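Local coordinates for DNA ligase (Alteromonas mediterranea, PDB 6GDR) that seals breaks in the DNA backbone as a compact, ATP-dependent ligase of the Lig E type, at a contact of chain A with DNA. Numbering follows the deposited sequence.

Sites 1 and 2 touch different DNA chains, the 21-nucleotide chain B and the 11-nucleotide chain C, and the centres of their C-alpha atoms lie about 20 Å apart. Site 1 is a loop of the ATP-dependent ligase domain, just ahead of strand 207-210, which carries Lys209 of the AMP pocket. Site 2 is mostly OB-like domain, with strands 267-272 and 285-289, joined by Gln16 of the ligase domain, so both domains touch chain C. The sites share no residue. Both grip sugar-phosphate backbone, which suits a ligase that probably holds duplexes irrespective of sequence.

Site 1: a contact of chain A with DNA. Residues 201-204. With nucleotides of chain B.
Arg203 meets the phosphate of DA6 of chain B with its backbone rather than its guanidinium. Its amide N donates a hydrogen bond to the phosphate oxygen OP2 of DA6 at 2.8 Å, nearly straight at 164° about the hydrogen. The preceding Gly202, without a side chain, lets the loop lie close to the same oxygen, its CA 3.3 Å from OP2 of DA6.

The side chains of Arg203 and Ser204 leave the extended loop in nearly opposite directions, flanking the stretch of main chain that follows the DNA backbone. On one side, Arg203 begins with CB 4.0 Å from OP2 of DA6. Its CG stands anti to the carbonyl carbon and the chain then runs extended to NE, away from the phosphate. Its NH1 ends 6.0 Å from OP2 of DA6, so any attraction of the guanidinium to the DNA charge would act through space and probably weakly.

On the other side, Ser204 approaches the phosphate one step towards the 5' end, that of DG5, by its carbon atoms, CA lying 3.6 Å from OP1 of DG5. Its hydroxyl OG, set between the backbone N and the carbonyl carbon (chi1 71°), points away from this phosphate. The contacts fall on the backbone, not the bases, of two base-paired nucleotides, which suits sequence-independent binding. On the DG5 side, the carbonyl O of Arg203 and the ester oxygen O5' of DG5, both acceptors, lie an unfavourable 3.2 Å apart.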
loop_
_atom_site.group_PDB
_atom_site.type_symbol
_atom_site.label_atom_id
_atom_site.label_comp_id
_atom_site.label_asym_id
_atom_site.label_seq_id
_atom_site.Cartn_x
_atom_site.Cartn_y
_atom_site.Cartn_z
ATOM N N SER A 201 4.135 11.613 -13.162
ATOM C CA SER A 201 4.709 11.371 -11.848
ATOM C C SER A 201 4.031 12.243 -10.795
ATOM O O SER A 201 3.354 13.229 -11.102
ATOM C CB SER A 201 6.210 11.651 -11.861
ATOM O OG SER A 201 6.468 13.024 -12.102
ATOM N N GLY A 202 4.220 11.862 -9.534
ATOM C CA GLY A 202 3.714 12.641 -8.425
ATOM C C GLY A 202 2.271 12.321 -8.084
ATOM O O GLY A 202 1.634 11.429 -8.645
ATOM N N ARG A 203 1.750 13.088 -7.131
ATOM C CA ARG A 203 0.396 12.908 -6.629
ATOM C C ARG A 203 -0.551 13.894 -7.297
ATOM O O ARG A 203 -0.185 15.043 -7.563
ATOM C CB ARG A 203 0.356 13.095 -5.109
ATOM C CG ARG A 203 0.955 11.936 -4.329
ATOM C CD ARG A 203 1.068 12.253 -2.846
ATOM N NE ARG A 203 1.334 11.057 -2.049
ATOM C CZ ARG A 203 2.544 10.590 -1.751
ATOM N NH1 ARG A 203 3.635 11.213 -2.175
ATOM N NH2 ARG A 203 2.662 9.490 -1.019
ATOM N N SER A 204 -1.767 13.435 -7.570
ATOM C CA SER A 204 -2.821 14.272 -8.134
ATOM C C SER A 204 -4.132 13.509 -7.995
ATOM O O SER A 204 -4.160 12.369 -7.519
ATOM C CB SER A 204 -2.539 14.633 -9.594
ATOM O OG SER A 204 -2.698 13.507 -10.441
ATOM P P DG B 5 -2.470 18.067 -6.055
ATOM O OP1 DG B 5 -3.258 17.792 -7.277
ATOM O OP2 DG B 5 -2.745 17.321 -4.806
ATOM O "O5'" DG B 5 -0.920 17.889 -6.389
ATOM C "C5'" DG B 5 -0.280 18.785 -7.284
ATOM C "C4'" DG B 5 1.172 18.978 -6.899
ATOM O "O4'" DG B 5 1.251 19.769 -5.689
ATOM C "C3'" DG B 5 1.932 17.679 -6.613
ATOM O "O3'" DG B 5 3.019 17.540 -7.514
ATOM C "C2'" DG B 5 2.387 17.810 -5.153
ATOM C "C1'" DG B 5 2.325 19.307 -4.910
ATOM N N9 DG B 5 2.093 19.690 -3.518
ATOM C C8 DG B 5 1.147 19.183 -2.658
ATOM N N7 DG B 5 1.171 19.734 -1.477
ATOM C C5 DG B 5 2.195 20.669 -1.560
ATOM C C6 DG B 5 2.688 21.573 -0.588
ATOM O O6 DG B 5 2.306 21.729 0.580
ATOM N N1 DG B 5 3.737 22.343 -1.087
ATOM C C2 DG B 5 4.241 22.251 -2.364
ATOM N N2 DG B 5 5.252 23.077 -2.667
ATOM N N3 DG B 5 3.786 21.412 -3.280
ATOM C C4 DG B 5 2.769 20.654 -2.811
ATOM P P DA B 6 3.963 16.245 -7.460
ATOM O OP1 DA B 6 4.254 15.851 -8.856
ATOM O OP2 DA B 6 3.359 15.277 -6.516
ATOM O "O5'" DA B 6 5.304 16.793 -6.796
ATOM C "C5'" DA B 6 5.852 18.031 -7.229
ATOM C "C4'" DA B 6 7.039 18.411 -6.373
ATOM O "O4'" DA B 6 6.568 19.045 -5.147
ATOM C "C3'" DA B 6 7.904 17.227 -5.943
ATOM O "O3'" DA B 6 9.284 17.524 -6.119
ATOM C "C2'" DA B 6 7.522 17.022 -4.481
ATOM C "C1'" DA B 6 7.174 18.430 -4.032
ATOM N N9 DA B 6 6.253 18.481 -2.898
ATOM C C8 DA B 6 5.091 17.776 -2.744
ATOM N N7 DA B 6 4.468 18.019 -1.615
ATOM C C5 DA B 6 5.277 18.948 -0.983
ATOM C C6 DA B 6 5.170 19.612 0.256
ATOM N N6 DA B 6 4.158 19.424 1.106
ATOM N N1 DA B 6 6.149 20.480 0.586
ATOM C C2 DA B 6 7.162 20.665 -0.269
ATOM N N3 DA B 6 7.370 20.100 -1.458
ATOM C C4 DA B 6 6.382 19.244 -1.759
#

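Site 2: a contact of chain A with DNA. Residues 16, 271, 273, 283, 285. With nucleotides of chain C.
Lys271 grips OP1 of the DC3 phosphate of chain C, and Gln16 adds a weak contact at OP2, in a DNA-backbone contact made mainly by the OB-like domain of the ligase. Lys271 comes from strand 267-272. At its CB the chain turns so that CG falls between the backbone N and the carbonyl carbon (chi1 86°), and from there it stays extended. CG passes the hydroxyl of Ser285, 3.3 Å from OG. CD and CE continue alongside that hydroxyl. CE is modelled close against OP1 of DC3, too tightly to be given weight, and lies 3.8 Å from the O3' of DA2, the ester oxygen leading into the phosphate.

At the tip, NZ forms a short salt bridge and hydrogen bond with OP1 of DC3, at 2.5 Å. The same NZ donates to the phenol OH of Tyr273 at 2.9 Å, and the directions to its two partners open by about 100°. Tyr273, which also touches the DA2 sugar, probably helps to steer the ammonium group. An alanine at Lys271 would probably leave the DC3 phosphate without this positive partner and the Tyr273 hydroxyl without this donor.

Gln16, from strand 15-16, reaches the other non-bridging oxygen with an extended side chain. Its amide NE2 donates a weak hydrogen bond to OP2 of DC3 (3.3 Å, 155° at the hydrogen).

The sugars are met by nonpolar contacts and by oxygens close to their carbons. The Tyr273 ring brings its CE2 to 3.9 Å from C5' of DA2, while the carbonyl O of Phe283 lies at the ring's edge, in its plane. Phe283 turns this O and its CB, not its ring, to the deoxyribose, with CB 3.7 Å from C4' of DA2. At the start of strand 285-289, CB of Ser285 packs on C5' of DC3 at 3.6 Å, with its OG equally near.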
loop_
_atom_site.group_PDB
_atom_site.type_symbol
_atom_site.label_atom_id
_atom_site.label_comp_id
_atom_site.label_asym_id
_atom_site.label_seq_id
_atom_site.Cartn_x
_atom_site.Cartn_y
_atom_site.Cartn_z
ATOM N N GLN A 16 -4.200 10.777 -1.075
ATOM C CA GLN A 16 -5.233 10.374 -0.134
ATOM C C GLN A 16 -6.587 10.936 -0.559
ATOM O O GLN A 16 -6.681 11.931 -1.284
ATOM C CB GLN A 16 -4.877 10.838 1.277
ATOM C CG GLN A 16 -3.578 10.243 1.799
ATOM C CD GLN A 16 -3.163 10.823 3.135
ATOM O OE1 GLN A 16 -3.658 11.869 3.553
ATOM N NE2 GLN A 16 -2.247 10.141 3.814
ATOM N N LYS A 271 -4.546 6.825 15.923
ATOM C CA LYS A 271 -5.191 6.175 14.795
ATOM C C LYS A 271 -4.266 5.108 14.228
ATOM O O LYS A 271 -3.045 5.166 14.381
ATOM C CB LYS A 271 -5.569 7.189 13.709
ATOM C CG LYS A 271 -4.474 7.506 12.699
ATOM C CD LYS A 271 -4.971 8.504 11.668
ATOM C CE LYS A 271 -4.039 8.575 10.473
ATOM N NZ LYS A 271 -4.594 9.426 9.384
ATOM N N TYR A 273 -4.179 1.690 11.008
ATOM C CA TYR A 273 -4.758 1.050 9.828
ATOM C C TYR A 273 -4.648 -0.462 10.010
ATOM O O TYR A 273 -3.796 -1.122 9.414
ATOM C CB TYR A 273 -4.046 1.522 8.555
ATOM C CG TYR A 273 -4.149 3.010 8.307
ATOM C CD1 TYR A 273 -5.035 3.518 7.366
ATOM C CD2 TYR A 273 -3.360 3.907 9.013
ATOM C CE1 TYR A 273 -5.130 4.877 7.134
ATOM C CE2 TYR A 273 -3.448 5.266 8.790
ATOM C CZ TYR A 273 -4.334 5.747 7.850
ATOM O OH TYR A 273 -4.426 7.099 7.625
ATOM N N PHE A 283 0.934 1.460 10.976
ATOM C CA PHE A 283 0.925 2.848 10.514
ATOM C C PHE A 283 0.343 3.780 11.572
ATOM O O PHE A 283 -0.284 4.791 11.248
ATOM C CB PHE A 283 0.145 2.992 9.204
ATOM C CG PHE A 283 0.521 1.985 8.150
ATOM C CD1 PHE A 283 1.797 1.445 8.100
ATOM C CD2 PHE A 283 -0.410 1.580 7.206
ATOM C CE1 PHE A 283 2.135 0.520 7.128
ATOM C CE2 PHE A 283 -0.077 0.655 6.234
ATOM C CZ PHE A 283 1.196 0.126 6.194
ATOM N N SER A 285 -0.324 6.576 14.348
ATOM C CA SER A 285 0.103 7.954 14.548
ATOM C C SER A 285 -0.691 8.558 15.697
ATOM O O SER A 285 -1.825 8.157 15.970
ATOM C CB SER A 285 -0.082 8.796 13.277
ATOM O OG SER A 285 -1.434 8.804 12.860
ATOM P P DA C 2 0.144 5.907 4.294
ATOM O OP1 DA C 2 -1.326 5.830 4.139
ATOM O OP2 DA C 2 0.955 6.647 3.301
ATOM O "O5'" DA C 2 0.483 6.501 5.739
ATOM C "C5'" DA C 2 -0.162 5.975 6.890
ATOM C "C4'" DA C 2 0.452 6.531 8.163
ATOM O "O4'" DA C 2 1.834 6.094 8.269
ATOM C "C3'" DA C 2 0.527 8.046 8.239
ATOM O "O3'" DA C 2 -0.695 8.611 8.692
ATOM C "C2'" DA C 2 1.667 8.258 9.220
ATOM C "C1'" DA C 2 2.617 7.116 8.876
ATOM N N9 DA C 2 3.682 7.513 7.958
ATOM C C8 DA C 2 3.719 7.328 6.603
ATOM N N7 DA C 2 4.805 7.799 6.035
ATOM C C5 DA C 2 5.526 8.337 7.089
ATOM C C6 DA C 2 6.773 8.992 7.154
ATOM N N6 DA C 2 7.542 9.218 6.085
ATOM N N1 DA C 2 7.200 9.404 8.365
ATOM C C2 DA C 2 6.429 9.174 9.434
ATOM N N3 DA C 2 5.244 8.570 9.499
ATOM C C4 DA C 2 4.845 8.172 8.281
ATOM P P DC C 3 -1.051 10.134 8.322
ATOM O OP1 DC C 3 -2.352 10.465 8.946
ATOM O OP2 DC C 3 -0.877 10.293 6.861
ATOM O "O5'" DC C 3 0.100 10.982 9.037
ATOM C "C5'" DC C 3 0.226 10.959 10.453
ATOM C "C4'" DC C 3 1.515 11.632 10.897
ATOM O "O4'" DC C 3 2.638 11.024 10.217
ATOM C "C3'" DC C 3 1.606 13.111 10.569
ATOM O "O3'" DC C 3 1.054 13.898 11.620
ATOM C "C2'" DC C 3 3.105 13.351 10.396
ATOM C "C1'" DC C 3 3.670 11.975 10.033
ATOM N N1 DC C 3 4.163 11.881 8.626
ATOM C C2 DC C 3 5.440 12.355 8.312
ATOM O O2 DC C 3 6.136 12.849 9.208
ATOM N N3 DC C 3 5.877 12.262 7.032
ATOM C C4 DC C 3 5.095 11.724 6.096
ATOM N N4 DC C 3 5.572 11.653 4.848
ATOM C C5 DC C 3 3.791 11.233 6.398
ATOM C C6 DC C 3 3.370 11.330 7.663
#